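Local coordinates for exopolygalacturonase (PDB 2UVF), which hydrolyses polygalacturonic acid of pectin from the chain end, as a family 28 glycoside hydrolase whose exo-acting site holds digalacturonic acid in this complex, at residues A[527-532]-A[562-567]; A[459-464]-A[488-493]; A[106-111]-A[482-487]; A[535-540]-A[566-571]; A[555-560]-A[576-581]. All coordinates share one frame; numbering follows the deposited sequence. Where two conformers were deposited one is given.

Overall arrangement
Contacts 1, 2, 4 and 5 each join neighbouring turns in the C-terminal part of the right-handed parallel beta-helix; contact 3 ties the fibronectin type III region to it. Contacts 2 and 3 share strand 476-490, whose neighbour 518-532 supplies contact 1; strand 551-562, next across, supplies contact 5. Contacts 1 and 4 share Pro566 and Thr567, their centres 11 Å apart; the centres of contacts 1 and 2 are 9 Å apart and their atoms touch. Along the chain contacts 2, 1, 4 and 5 are closed by 15 to 29 intervening residues, about one turn of the solenoid; contact 3 bridges 370. Contacts 3 and 4, with centres 21 Å apart, do not touch.

Contact 1 of 5, residues A[527-532]-A[562-567]; sequences VTVDNS and NNVTPT
Three backbone hydrogen bonds hold strand 527-532 to the chain at 562-567. Asn562 N gives its hydrogen almost along the C=O axis of Val529 O (2.8 Å, N-H...O angle 172°), and Asn531 N returns a short bond to Asn562 O (2.6 Å) in the carbonyl plane; together they place Asp530 and Asn562 as a parallel bridge pair. One residue on, Ser532 N reaches Asn563 O at 3.0 Å from above the carbonyl plane, so the pairing persists past the bridge in a less regular form.

The polar side chains repeat this register. Asp530 and Asn562 each carry CG anti to the backbone N and run side by side, which brings Asn562 ND2 to Asp530 OD1 at 3.0 Å. The carboxylate oxygen lies in the amide plane, but the donor sits 38° out of the carboxylate plane. The other end of that amide, Asn562 OD1, is bonded to Thr583, which fixes its rotation.

Apolar contact comes from Val564, whose CG1 is anti to the carbonyl carbon. Val564 CG1 lies 3.8 Å from Ser532 CB and 4.4 Å from Val529 CG1, on the buried side with Phe582 also against Val564.

Parallel, in-register backbone pairing between successive turns is the arrangement of a parallel beta-helix, here in its family 28 catalytic fold.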
# COMPACT_ATOMS: atom_id res chain seq x y z
N VAL A 527 -4.97 -17.35 9.45
CA VAL A 527 -3.83 -16.46 9.71
C VAL A 527 -2.97 -17.07 10.80
O VAL A 527 -3.47 -17.50 11.84
CB VAL A 527 -4.29 -15.02 10.13
CG1 VAL A 527 -3.16 -14.22 10.80
CG2 VAL A 527 -4.89 -14.26 8.93
N THR A 528 -1.67 -17.12 10.55
CA THR A 528 -0.71 -17.66 11.49
C THR A 528 0.31 -16.58 11.80
O THR A 528 0.80 -15.90 10.89
CB THR A 528 0.00 -18.89 10.90
OG1 THR A 528 0.47 -18.57 9.57
CG2 THR A 528 -0.96 -20.08 10.81
N VAL A 529 0.59 -16.40 13.08
CA VAL A 529 1.67 -15.54 13.51
C VAL A 529 2.60 -16.35 14.40
O VAL A 529 2.15 -16.97 15.37
CB VAL A 529 1.18 -14.32 14.37
CG1 VAL A 529 2.37 -13.43 14.75
CG2 VAL A 529 0.11 -13.53 13.66
N ASP A 530 3.89 -16.33 14.06
CA ASP A 530 4.93 -16.83 14.95
C ASP A 530 5.75 -15.65 15.48
O ASP A 530 6.47 -15.00 14.72
CB ASP A 530 5.85 -17.81 14.23
CG ASP A 530 6.87 -18.48 15.15
OD1 ASP A 530 6.77 -18.41 16.40
OD2 ASP A 530 7.79 -19.08 14.61
N ASN A 531 5.61 -15.40 16.78
CA ASN A 531 6.34 -14.35 17.49
C ASN A 531 5.79 -12.96 17.26
O ASN A 531 5.57 -12.53 16.13
CB ASN A 531 7.84 -14.37 17.17
CG ASN A 531 8.50 -15.71 17.46
OD1 ASN A 531 9.40 -16.13 16.73
ND2 ASN A 531 8.06 -16.37 18.52
N SER A 532 5.55 -12.29 18.38
CA SER A 532 5.25 -10.87 18.40
C SER A 532 6.09 -10.40 19.58
O SER A 532 5.88 -10.86 20.71
CB SER A 532 3.78 -10.64 18.68
OG SER A 532 3.28 -9.52 17.96
N ASN A 562 1.74 -18.11 17.89
CA ASN A 562 2.79 -18.61 18.74
C ASN A 562 3.65 -17.49 19.29
O ASN A 562 4.07 -16.59 18.54
CB ASN A 562 3.65 -19.62 17.98
CG ASN A 562 4.62 -20.33 18.87
OD1 ASN A 562 4.23 -21.13 19.72
ND2 ASN A 562 5.88 -20.02 18.72
N ASN A 563 3.91 -17.55 20.60
CA ASN A 563 4.78 -16.61 21.29
C ASN A 563 4.31 -15.16 21.11
O ASN A 563 5.03 -14.30 20.59
CB ASN A 563 6.25 -16.80 20.86
CG ASN A 563 7.19 -15.84 21.56
OD1 ASN A 563 8.13 -15.34 20.95
ND2 ASN A 563 6.94 -15.56 22.83
N VAL A 564 3.08 -14.93 21.53
CA VAL A 564 2.46 -13.62 21.56
C VAL A 564 1.91 -13.35 22.98
O VAL A 564 1.69 -14.29 23.78
CB VAL A 564 1.34 -13.46 20.48
CG1 VAL A 564 1.83 -13.83 19.09
CG2 VAL A 564 0.06 -14.26 20.85
N THR A 565 1.67 -12.08 23.28
CA THR A 565 1.03 -11.68 24.53
C THR A 565 -0.48 -11.98 24.47
O THR A 565 -1.05 -12.16 23.35
CB THR A 565 1.21 -10.18 24.81
OG1 THR A 565 0.53 -9.44 23.80
CG2 THR A 565 2.64 -9.81 24.82
N PRO A 566 -1.13 -12.06 25.65
CA PRO A 566 -2.59 -12.21 25.71
C PRO A 566 -3.36 -11.06 25.03
O PRO A 566 -2.82 -9.97 24.86
CB PRO A 566 -2.87 -12.23 27.22
CG PRO A 566 -1.59 -12.73 27.84
CD PRO A 566 -0.52 -12.10 27.00
N THR A 567 -4.62 -11.33 24.67
CA THR A 567 -5.50 -10.36 24.02
C THR A 567 -6.06 -9.33 25.01
O THR A 567 -6.05 -9.57 26.22
CB THR A 567 -6.73 -11.06 23.38
OG1 THR A 567 -7.53 -11.67 24.41
CG2 THR A 567 -6.31 -12.12 22.33

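Contact 2 of 5, residues A[459-464]-A[488-493]; sequences YLTDIG and RDLAKQ. With SO4 (sulfate ion), chain E.
Two successive turns of the parallel beta-helix meet here where the chain bends between faces, so the pairing is carried by loop backbone as much as by strand. At the strand end, Tyr459 and Arg488 form a parallel bridge, and Leu460 N donates nearly along the C=O axis of Arg488 O (3.2 Å). Further on, Ala491 N meets a lone pair of Thr461 O at 2.8 Å. Asp462 O is gripped twice: Lys492 N lies on a lone pair in the carbonyl plane, and Gln493 N comes in the same plane at 3.1 Å, which fixes the backbone at Lys492 and Gln493.

Tyr459, with CG anti to the backbone N (chi1 176°), runs alongside Arg488, whose guanidinium plane is only 2° from that of the ring; Arg488 CG lies 3.9 Å from Tyr459 CD1. Asp489 OD2 comes to the ring edge, 3.4 Å from Tyr459 CE1, and also stands above one guanidinium face in a long salt bridge to Arg488 NH1 that no N-H points along. Arg488 NH2 holds a sulfate ion, probably from the crystallisation liquor, by two bonds, the closer to O1 at 3.0 Å. Lys492 and Asp462 extend side by side, their charges near but beyond a salt bridge.

Strand 518-532 flanks 488-493, with Val529 and Ser532 against Leu490, while strand 430-431 lies beside 459-464 through Tyr430 and Phe431.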
# COMPACT_ATOMS: atom_id res chain seq x y z
N TYR A 459 7.00 -9.90 7.67
CA TYR A 459 8.15 -10.21 8.50
C TYR A 459 8.71 -8.92 9.08
O TYR A 459 9.14 -8.07 8.33
CB TYR A 459 9.22 -10.95 7.66
CG TYR A 459 10.49 -11.22 8.41
CD1 TYR A 459 10.50 -12.00 9.56
CD2 TYR A 459 11.69 -10.68 7.98
CE1 TYR A 459 11.69 -12.23 10.28
CE2 TYR A 459 12.89 -10.91 8.67
CZ TYR A 459 12.88 -11.68 9.81
OH TYR A 459 14.05 -11.88 10.49
N LEU A 460 8.66 -8.78 10.41
CA LEU A 460 9.20 -7.63 11.19
C LEU A 460 8.31 -6.38 11.21
O LEU A 460 8.64 -5.36 11.87
CB LEU A 460 10.64 -7.23 10.79
CG LEU A 460 11.76 -8.27 10.92
CD1 LEU A 460 13.04 -7.70 10.31
CD2 LEU A 460 11.99 -8.74 12.34
N THR A 461 7.18 -6.47 10.51
CA THR A 461 6.19 -5.37 10.44
C THR A 461 5.67 -5.12 11.86
O THR A 461 5.72 -6.03 12.68
CB THR A 461 5.02 -5.75 9.50
OG1 THR A 461 5.50 -6.67 8.50
CG2 THR A 461 4.41 -4.51 8.82
N ASP A 462 5.17 -3.93 12.16
CA ASP A 462 4.67 -3.64 13.51
C ASP A 462 3.36 -4.40 13.79
O ASP A 462 3.17 -4.99 14.86
CB ASP A 462 4.47 -2.13 13.74
CG ASP A 462 5.77 -1.38 13.94
OD1 ASP A 462 6.83 -2.01 13.87
OD2 ASP A 462 5.73 -0.15 14.17
N ILE A 463 2.45 -4.35 12.81
CA ILE A 463 1.08 -4.79 12.99
C ILE A 463 0.64 -5.40 11.67
O ILE A 463 1.04 -4.93 10.62
CB ILE A 463 0.14 -3.59 13.47
CG1 ILE A 463 0.60 -3.06 14.84
CG2 ILE A 463 -1.32 -4.00 13.55
CD1 ILE A 463 0.03 -1.71 15.28
N GLY A 464 -0.17 -6.47 11.72
CA GLY A 464 -0.80 -6.99 10.50
C GLY A 464 -1.97 -6.13 10.02
O GLY A 464 -1.93 -5.54 8.95
N ARG A 488 5.51 -13.24 10.82
CA ARG A 488 6.59 -13.69 11.70
C ARG A 488 7.31 -12.50 12.30
O ARG A 488 7.66 -11.56 11.59
CB ARG A 488 7.57 -14.61 10.94
CG ARG A 488 8.88 -14.90 11.65
CD ARG A 488 9.61 -16.12 11.14
NE ARG A 488 10.28 -16.78 12.27
CZ ARG A 488 11.59 -16.68 12.52
NH1 ARG A 488 12.37 -16.00 11.69
NH2 ARG A 488 12.11 -17.26 13.59
N ASP A 489 7.53 -12.53 13.61
CA ASP A 489 8.32 -11.50 14.28
C ASP A 489 7.69 -10.11 14.17
O ASP A 489 8.40 -9.11 14.03
CB ASP A 489 9.76 -11.50 13.76
CG ASP A 489 10.54 -12.73 14.16
OD1 ASP A 489 10.11 -13.48 15.04
OD2 ASP A 489 11.63 -12.96 13.61
N LEU A 490 6.37 -10.04 14.28
CA LEU A 490 5.69 -8.76 14.34
C LEU A 490 6.24 -7.98 15.51
O LEU A 490 6.55 -8.56 16.54
CB LEU A 490 4.18 -8.96 14.47
CG LEU A 490 3.42 -9.52 13.27
CD1 LEU A 490 1.95 -9.54 13.59
CD2 LEU A 490 3.71 -8.70 12.01
N ALA A 491 6.41 -6.67 15.34
CA ALA A 491 7.06 -5.87 16.39
C ALA A 491 6.09 -5.41 17.47
O ALA A 491 6.51 -5.11 18.59
CB ALA A 491 7.84 -4.68 15.80
N LYS A 492 4.79 -5.35 17.16
CA LYS A 492 3.82 -4.91 18.18
C LYS A 492 2.65 -5.86 18.37
O LYS A 492 2.56 -6.54 19.40
CB LYS A 492 3.28 -3.50 17.88
CG LYS A 492 4.28 -2.37 17.83
CD LYS A 492 3.49 -1.03 17.74
CE LYS A 492 4.39 0.19 17.53
NZ LYS A 492 5.70 0.15 18.27
N GLN A 493 1.73 -5.87 17.41
CA GLN A 493 0.47 -6.57 17.57
C GLN A 493 0.01 -7.22 16.28
O GLN A 493 0.43 -6.82 15.21
CB GLN A 493 -0.58 -5.57 18.00
CG GLN A 493 -0.18 -4.79 19.24
CD GLN A 493 -1.15 -3.69 19.53
OE1 GLN A 493 -1.08 -2.62 18.94
NE2 GLN A 493 -2.07 -3.96 20.41
S SO4 E . 10.88 -19.84 15.94
O1 SO4 E . 10.96 -19.87 14.47
O2 SO4 E . 11.90 -20.75 16.48
O3 SO4 E . 11.15 -18.48 16.42
O4 SO4 E . 9.56 -20.29 16.38

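Contact 3 of 5, residues A[106-111]-A[482-487]; sequences FQHKIV and FRNNAM
A single hydrogen bond links the loop 106-111 to the segment 482-487, two short strands either side of a corner at Asn484. Gln107 curls back at chi2, which turns its amide toward strand 485-487 so that Gln107 NE2 donates to Met487 O (3.0 Å). The donor stands 51° above the carbonyl plane. The opposite end, Gln107 OE1, is bonded to Thr528 OG1, so both ends of the buried group are engaged.

Van der Waals contact does the rest. Ala486 CB points into the loop and fits between Gln107 OE1, at 3.2 Å, and His108 O, at 3.3 Å. The His108 imidazole, with CG anti to the backbone N, lies across Asn484, its ring and the amide plane only 3° apart; His108 CD2 approaches Asn484 CA at 3.6 Å. Asn484 OD1 has its polar partner in Asn526. Beyond the ring, Ile110 CG2 rests 3.4 Å from Asn484 O.

The directions of the touching parts differ by 132°, so the loop crosses the part 484-487 and does not extend its sheet. Phe98 of helix 92-100 also packs on Ala486. The arrangement is an interdomain interface, seating the fibronectin type III region on the outside of the beta-helix at a corner.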
# COMPACT_ATOMS: atom_id res chain seq x y z
N PHE A 106 4.20 -24.69 10.61
CA PHE A 106 3.30 -23.86 11.41
C PHE A 106 2.61 -22.77 10.58
O PHE A 106 1.42 -22.52 10.75
CB PHE A 106 4.03 -23.28 12.63
CG PHE A 106 3.24 -22.24 13.38
CD1 PHE A 106 2.38 -22.62 14.42
CD2 PHE A 106 3.34 -20.88 13.04
CE1 PHE A 106 1.66 -21.65 15.13
CE2 PHE A 106 2.60 -19.92 13.72
CZ PHE A 106 1.76 -20.30 14.77
N GLN A 107 3.36 -22.15 9.68
CA GLN A 107 2.92 -21.00 8.89
C GLN A 107 1.96 -21.35 7.76
O GLN A 107 2.18 -22.33 7.03
CB GLN A 107 4.13 -20.23 8.32
CG GLN A 107 5.00 -19.48 9.37
CD GLN A 107 4.32 -18.28 9.97
OE1 GLN A 107 3.25 -17.86 9.52
NE2 GLN A 107 4.91 -17.73 11.02
N HIS A 108 0.89 -20.57 7.64
CA HIS A 108 -0.03 -20.66 6.51
C HIS A 108 0.74 -20.47 5.21
O HIS A 108 1.42 -19.46 5.01
CB HIS A 108 -1.16 -19.60 6.59
CG HIS A 108 -2.15 -19.71 5.47
ND1 HIS A 108 -3.24 -20.55 5.53
CD2 HIS A 108 -2.18 -19.13 4.25
CE1 HIS A 108 -3.91 -20.47 4.39
NE2 HIS A 108 -3.29 -19.62 3.60
N LYS A 109 0.65 -21.46 4.32
CA LYS A 109 1.28 -21.38 3.01
C LYS A 109 0.38 -20.65 2.01
O LYS A 109 -0.69 -21.13 1.64
CB LYS A 109 1.66 -22.77 2.48
CG LYS A 109 2.56 -23.61 3.41
CD LYS A 109 2.32 -25.11 3.15
CE LYS A 109 2.95 -26.02 4.21
NZ LYS A 109 2.13 -26.12 5.46
N ILE A 110 0.83 -19.48 1.57
CA ILE A 110 0.08 -18.68 0.62
C ILE A 110 0.17 -19.26 -0.80
O ILE A 110 1.06 -20.03 -1.10
CB ILE A 110 0.51 -17.18 0.68
CG1 ILE A 110 1.95 -16.99 0.18
CG2 ILE A 110 0.35 -16.64 2.11
CD1 ILE A 110 2.30 -15.55 -0.19
N VAL A 111 -0.77 -18.88 -1.65
CA VAL A 111 -0.75 -19.26 -3.05
C VAL A 111 -0.56 -18.03 -3.94
O VAL A 111 -0.92 -16.91 -3.55
CB VAL A 111 -2.02 -20.08 -3.43
CG1 VAL A 111 -2.03 -21.44 -2.68
CG2 VAL A 111 -3.33 -19.28 -3.17
N PHE A 482 -9.15 -10.03 6.20
CA PHE A 482 -7.72 -10.23 6.34
C PHE A 482 -7.49 -11.73 6.51
O PHE A 482 -7.69 -12.28 7.58
CB PHE A 482 -7.21 -9.44 7.55
CG PHE A 482 -5.73 -9.47 7.73
CD1 PHE A 482 -4.93 -8.43 7.24
CD2 PHE A 482 -5.12 -10.52 8.41
CE1 PHE A 482 -3.57 -8.44 7.43
CE2 PHE A 482 -3.76 -10.53 8.60
CZ PHE A 482 -2.98 -9.49 8.10
N ARG A 483 -7.06 -12.38 5.43
CA ARG A 483 -7.06 -13.84 5.38
C ARG A 483 -5.87 -14.44 4.64
O ARG A 483 -5.24 -13.78 3.83
CB ARG A 483 -8.38 -14.36 4.77
CG ARG A 483 -8.55 -14.10 3.30
CD ARG A 483 -9.72 -14.87 2.76
NE ARG A 483 -9.85 -14.76 1.31
CZ ARG A 483 -11.01 -14.85 0.65
NH1 ARG A 483 -12.16 -15.03 1.31
NH2 ARG A 483 -11.03 -14.74 -0.67
N ASN A 484 -5.59 -15.72 4.89
CA ASN A 484 -4.57 -16.42 4.13
C ASN A 484 -3.27 -15.64 4.10
O ASN A 484 -2.65 -15.47 3.06
CB ASN A 484 -5.06 -16.70 2.72
CG ASN A 484 -6.24 -17.63 2.69
OD1 ASN A 484 -6.49 -18.37 3.64
ND2 ASN A 484 -6.99 -17.59 1.59
N ASN A 485 -2.88 -15.16 5.28
CA ASN A 485 -1.65 -14.39 5.46
C ASN A 485 -0.80 -15.06 6.50
O ASN A 485 -1.32 -15.56 7.50
CB ASN A 485 -1.97 -12.97 5.95
CG ASN A 485 -2.76 -12.17 4.96
OD1 ASN A 485 -3.74 -11.50 5.31
ND2 ASN A 485 -2.35 -12.21 3.72
N ALA A 486 0.51 -15.04 6.28
CA ALA A 486 1.45 -15.56 7.25
C ALA A 486 2.37 -14.48 7.77
O ALA A 486 2.86 -13.66 7.02
CB ALA A 486 2.26 -16.73 6.65
N MET A 487 2.63 -14.51 9.08
CA MET A 487 3.36 -13.43 9.71
C MET A 487 4.37 -13.91 10.74
O MET A 487 4.12 -14.88 11.44
CB MET A 487 2.40 -12.43 10.35
CG MET A 487 1.17 -12.11 9.49
SD MET A 487 0.36 -10.56 9.94
CE MET A 487 -0.73 -10.99 11.26

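Contact 4 of 5, residues A[535-540]-A[566-571]; sequences KNPSIE and PTAISD
The backbones run parallel where Glu540 bridges Ala568, their CA atoms 4.9 Å apart, and Ala568 N donates almost along the C=O axis of Ile539 O (2.9 Å, N-H...O angle 171°). A weak bond from Ser538 N to Pro566 O extends the pairing back, and Glu540 CA makes a CH...O contact with Ala568 O at 3.1 Å.

Among side chains, the CG tip of the Pro537 ring presses on Ala568: Pro537 CG is 3.3 Å from Ala568 CB, tighter than ordinary van der Waals contact. Thr567 places CG2 anti to the carbonyl carbon, sending that Thr567 methyl to Ile539 CB at 3.8 Å, while its OG1 is taken by Pro590 O. Ile539 CG2 and Ile569 CD1 touch diagonally in the buried interior, more loosely, at 4.3 Å. Glu540 turns its carboxylate to Gln493 of the preceding turn.

This short parallel pairing of the strand starts 539-540 and 568-570 is consistent with successive turns of the family 28 parallel beta-helix.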
# COMPACT_ATOMS: atom_id res chain seq x y z
N LYS A 535 4.79 -5.59 23.56
CA LYS A 535 4.21 -5.85 24.87
C LYS A 535 2.73 -5.51 24.96
O LYS A 535 2.08 -5.80 25.97
CB LYS A 535 4.97 -5.11 25.97
CG LYS A 535 6.30 -5.74 26.33
CD LYS A 535 6.87 -5.13 27.61
CE LYS A 535 7.52 -3.78 27.37
NZ LYS A 535 6.54 -2.70 27.06
N ASN A 536 2.18 -4.89 23.92
CA ASN A 536 0.75 -4.62 23.95
C ASN A 536 0.01 -5.88 23.48
O ASN A 536 0.65 -6.83 23.02
CB ASN A 536 0.37 -3.34 23.18
CG ASN A 536 0.26 -2.10 24.10
OD1 ASN A 536 1.07 -1.93 25.03
ND2 ASN A 536 -0.74 -1.25 23.84
N PRO A 537 -1.33 -5.90 23.63
CA PRO A 537 -2.06 -7.14 23.40
C PRO A 537 -1.94 -7.63 21.97
O PRO A 537 -1.92 -6.81 21.05
CB PRO A 537 -3.50 -6.75 23.72
CG PRO A 537 -3.39 -5.51 24.58
CD PRO A 537 -2.24 -4.80 24.00
N SER A 538 -1.86 -8.94 21.78
CA SER A 538 -1.77 -9.54 20.45
C SER A 538 -2.95 -9.14 19.57
O SER A 538 -2.77 -8.72 18.43
CB SER A 538 -1.63 -11.07 20.52
OG SER A 538 -2.71 -11.70 21.19
N ILE A 539 -4.16 -9.30 20.10
CA ILE A 539 -5.38 -8.82 19.46
C ILE A 539 -5.93 -7.75 20.42
O ILE A 539 -6.09 -8.00 21.62
CB ILE A 539 -6.39 -9.96 19.16
CG1 ILE A 539 -5.78 -11.00 18.20
CG2 ILE A 539 -7.69 -9.40 18.58
CD1 ILE A 539 -6.69 -12.21 17.84
N GLU A 540 -6.15 -6.55 19.91
CA GLU A 540 -6.57 -5.45 20.75
C GLU A 540 -7.66 -4.64 20.11
O GLU A 540 -7.46 -3.96 19.11
CB GLU A 540 -5.41 -4.55 21.15
CG GLU A 540 -5.87 -3.38 22.00
CD GLU A 540 -4.75 -2.47 22.42
OE1 GLU A 540 -3.74 -2.41 21.68
OE2 GLU A 540 -4.87 -1.82 23.48
N PRO A 566 -1.13 -12.06 25.65
CA PRO A 566 -2.59 -12.21 25.71
C PRO A 566 -3.36 -11.06 25.03
O PRO A 566 -2.82 -9.97 24.86
CB PRO A 566 -2.87 -12.23 27.22
CG PRO A 566 -1.59 -12.73 27.84
CD PRO A 566 -0.52 -12.10 27.00
N THR A 567 -4.62 -11.33 24.67
CA THR A 567 -5.50 -10.36 24.02
C THR A 567 -6.06 -9.33 25.01
O THR A 567 -6.05 -9.57 26.22
CB THR A 567 -6.73 -11.06 23.38
OG1 THR A 567 -7.53 -11.67 24.41
CG2 THR A 567 -6.31 -12.12 22.33
N ALA A 568 -6.55 -8.21 24.49
CA ALA A 568 -7.31 -7.20 25.25
C ALA A 568 -8.42 -6.70 24.35
O ALA A 568 -8.18 -5.97 23.38
CB ALA A 568 -6.42 -6.04 25.73
N ILE A 569 -9.63 -7.12 24.66
CA ILE A 569 -10.77 -6.89 23.79
C ILE A 569 -11.86 -6.19 24.61
O ILE A 569 -12.48 -6.80 25.48
CB ILE A 569 -11.23 -8.23 23.13
CG1 ILE A 569 -10.09 -8.78 22.23
CG2 ILE A 569 -12.56 -8.05 22.36
CD1 ILE A 569 -10.15 -10.27 21.96
N SER A 570 -12.04 -4.92 24.34
CA SER A 570 -13.17 -4.24 24.89
C SER A 570 -14.07 -3.49 23.96
O SER A 570 -13.68 -2.94 22.96
CB SER A 570 -12.85 -3.47 26.15
OG SER A 570 -12.26 -2.24 25.87
N ASP A 571 -15.30 -3.47 24.37
CA ASP A 571 -16.34 -2.76 23.61
C ASP A 571 -16.63 -3.41 22.28
O ASP A 571 -16.59 -2.77 21.23
CB ASP A 571 -15.96 -1.28 23.41
CG ASP A 571 -15.61 -0.59 24.71
OD1 ASP A 571 -16.29 -0.84 25.73
OD2 ASP A 571 -14.65 0.20 24.71

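Contact 5 of 5, residues A[555-560]-A[576-581]; sequences HVNNVQ and EFNKVT
Val556 forms the apolar centre, with Phe577 crossing it obliquely: Val556 CB lies 3.5 Å from Phe577 CD2, and Val556 CG2 lies against both Phe577 CD2 and CE2. The other methyl, Val556 CG1, anti to the backbone N, meets Val580 CG2 at 3.6 Å. Trp591 backs both Phe577 and Val580.

Around this, strands 555-557 and 576-578 run parallel, their axes 4° apart and 4.7 Å at closest approach. Asn578 N bonds to Val556 O at 2.7 Å, and Val559 N to Lys579 O and Thr581 N to Val559 O carry the ladder onward.

At the polar edge, Glu576 folds back at chi2 (-74°), and His555 ND1 donates in its ring plane to the syn lone pair of Glu576 OE2 (2.8 Å). At the far end a water accepts from Gln560 NE2 and donates to Lys579 O, while Gln560 NE2 also bonds Asn558 OD1.

Both chains turn the same corner side by side, at Asn558 and Lys579, as adjacent coils of a beta-helix do when they pass from one face to the next.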
# COMPACT_ATOMS: atom_id res chain seq x y z
N HIS A 555 -15.67 -11.38 12.96
CA HIS A 555 -15.65 -12.84 12.75
C HIS A 555 -14.21 -13.36 12.64
O HIS A 555 -13.51 -13.07 11.66
CB HIS A 555 -16.44 -13.22 11.48
CG HIS A 555 -17.62 -12.34 11.22
ND1 HIS A 555 -18.78 -12.40 11.98
CD2 HIS A 555 -17.83 -11.37 10.30
CE1 HIS A 555 -19.64 -11.51 11.53
NE2 HIS A 555 -19.09 -10.87 10.51
N VAL A 556 -13.77 -14.09 13.67
CA VAL A 556 -12.40 -14.63 13.72
C VAL A 556 -12.40 -16.17 13.68
O VAL A 556 -12.97 -16.81 14.57
CB VAL A 556 -11.60 -14.08 14.95
CG1 VAL A 556 -10.23 -14.75 15.06
CG2 VAL A 556 -11.43 -12.56 14.86
N ASN A 557 -11.78 -16.73 12.65
CA ASN A 557 -11.78 -18.17 12.37
C ASN A 557 -10.42 -18.76 11.96
O ASN A 557 -9.75 -18.24 11.07
CB ASN A 557 -12.83 -18.51 11.29
CG ASN A 557 -14.22 -18.78 11.88
OD1 ASN A 557 -14.43 -19.81 12.55
ND2 ASN A 557 -15.17 -17.87 11.64
N ASN A 558 -10.04 -19.86 12.61
CA ASN A 558 -8.84 -20.62 12.24
C ASN A 558 -7.53 -19.81 12.21
O ASN A 558 -6.89 -19.64 11.17
CB ASN A 558 -9.07 -21.39 10.93
CG ASN A 558 -7.88 -22.27 10.52
OD1 ASN A 558 -7.14 -22.76 11.38
ND2 ASN A 558 -7.69 -22.46 9.21
N VAL A 559 -7.11 -19.34 13.38
CA VAL A 559 -5.91 -18.50 13.51
C VAL A 559 -4.98 -19.15 14.54
O VAL A 559 -5.45 -19.63 15.55
CB VAL A 559 -6.30 -17.04 13.96
CG1 VAL A 559 -5.07 -16.20 14.35
CG2 VAL A 559 -7.14 -16.32 12.89
N GLN A 560 -3.67 -19.17 14.28
CA GLN A 560 -2.70 -19.74 15.22
C GLN A 560 -1.63 -18.72 15.59
O GLN A 560 -0.98 -18.16 14.71
CB GLN A 560 -2.03 -21.01 14.65
CG GLN A 560 -2.94 -22.22 14.46
CD GLN A 560 -3.71 -22.22 13.16
OE1 GLN A 560 -3.14 -22.04 12.08
NE2 GLN A 560 -5.02 -22.47 13.25
N GLU A 576 -17.57 -13.36 16.98
CA GLU A 576 -17.12 -14.71 17.39
C GLU A 576 -15.66 -15.05 17.04
O GLU A 576 -15.16 -14.68 15.98
CB GLU A 576 -18.07 -15.81 16.91
CG GLU A 576 -18.09 -16.07 15.42
CD GLU A 576 -18.82 -14.98 14.66
OE1 GLU A 576 -19.77 -14.40 15.23
OE2 GLU A 576 -18.43 -14.72 13.49
N PHE A 577 -15.01 -15.80 17.94
CA PHE A 577 -13.61 -16.20 17.84
C PHE A 577 -13.44 -17.73 17.87
O PHE A 577 -13.32 -18.32 18.95
CB PHE A 577 -12.80 -15.56 18.97
CG PHE A 577 -12.88 -14.06 19.00
CD1 PHE A 577 -13.89 -13.41 19.72
CD2 PHE A 577 -11.94 -13.29 18.32
CE1 PHE A 577 -13.97 -12.02 19.75
CE2 PHE A 577 -12.01 -11.89 18.34
CZ PHE A 577 -13.03 -11.26 19.05
N ASN A 578 -13.42 -18.34 16.69
CA ASN A 578 -13.37 -19.78 16.55
C ASN A 578 -12.05 -20.36 16.03
O ASN A 578 -11.51 -19.90 15.02
CB ASN A 578 -14.53 -20.25 15.68
CG ASN A 578 -15.86 -19.83 16.26
OD1 ASN A 578 -15.97 -19.60 17.48
ND2 ASN A 578 -16.87 -19.68 15.40
N LYS A 579 -11.55 -21.36 16.75
CA LYS A 579 -10.31 -22.05 16.41
C LYS A 579 -9.14 -21.08 16.38
O LYS A 579 -8.36 -21.05 15.43
CB LYS A 579 -10.46 -22.83 15.10
CG LYS A 579 -11.73 -23.68 15.03
CD LYS A 579 -12.06 -24.06 13.59
CE LYS A 579 -11.04 -25.04 13.04
NZ LYS A 579 -10.82 -26.13 14.03
N VAL A 580 -9.03 -20.27 17.43
CA VAL A 580 -7.86 -19.43 17.64
C VAL A 580 -6.98 -20.19 18.65
O VAL A 580 -7.35 -20.33 19.81
CB VAL A 580 -8.25 -18.03 18.19
CG1 VAL A 580 -7.01 -17.12 18.28
CG2 VAL A 580 -9.33 -17.39 17.35
N THR A 581 -5.83 -20.67 18.19
CA THR A 581 -4.93 -21.46 19.03
C THR A 581 -3.68 -20.70 19.44
O THR A 581 -2.83 -20.37 18.59
CB THR A 581 -4.55 -22.84 18.35
OG1 THR A 581 -5.74 -23.51 17.93
CG2 THR A 581 -3.77 -23.76 19.31
O HOH W 1 -6.57 -23.03 15.49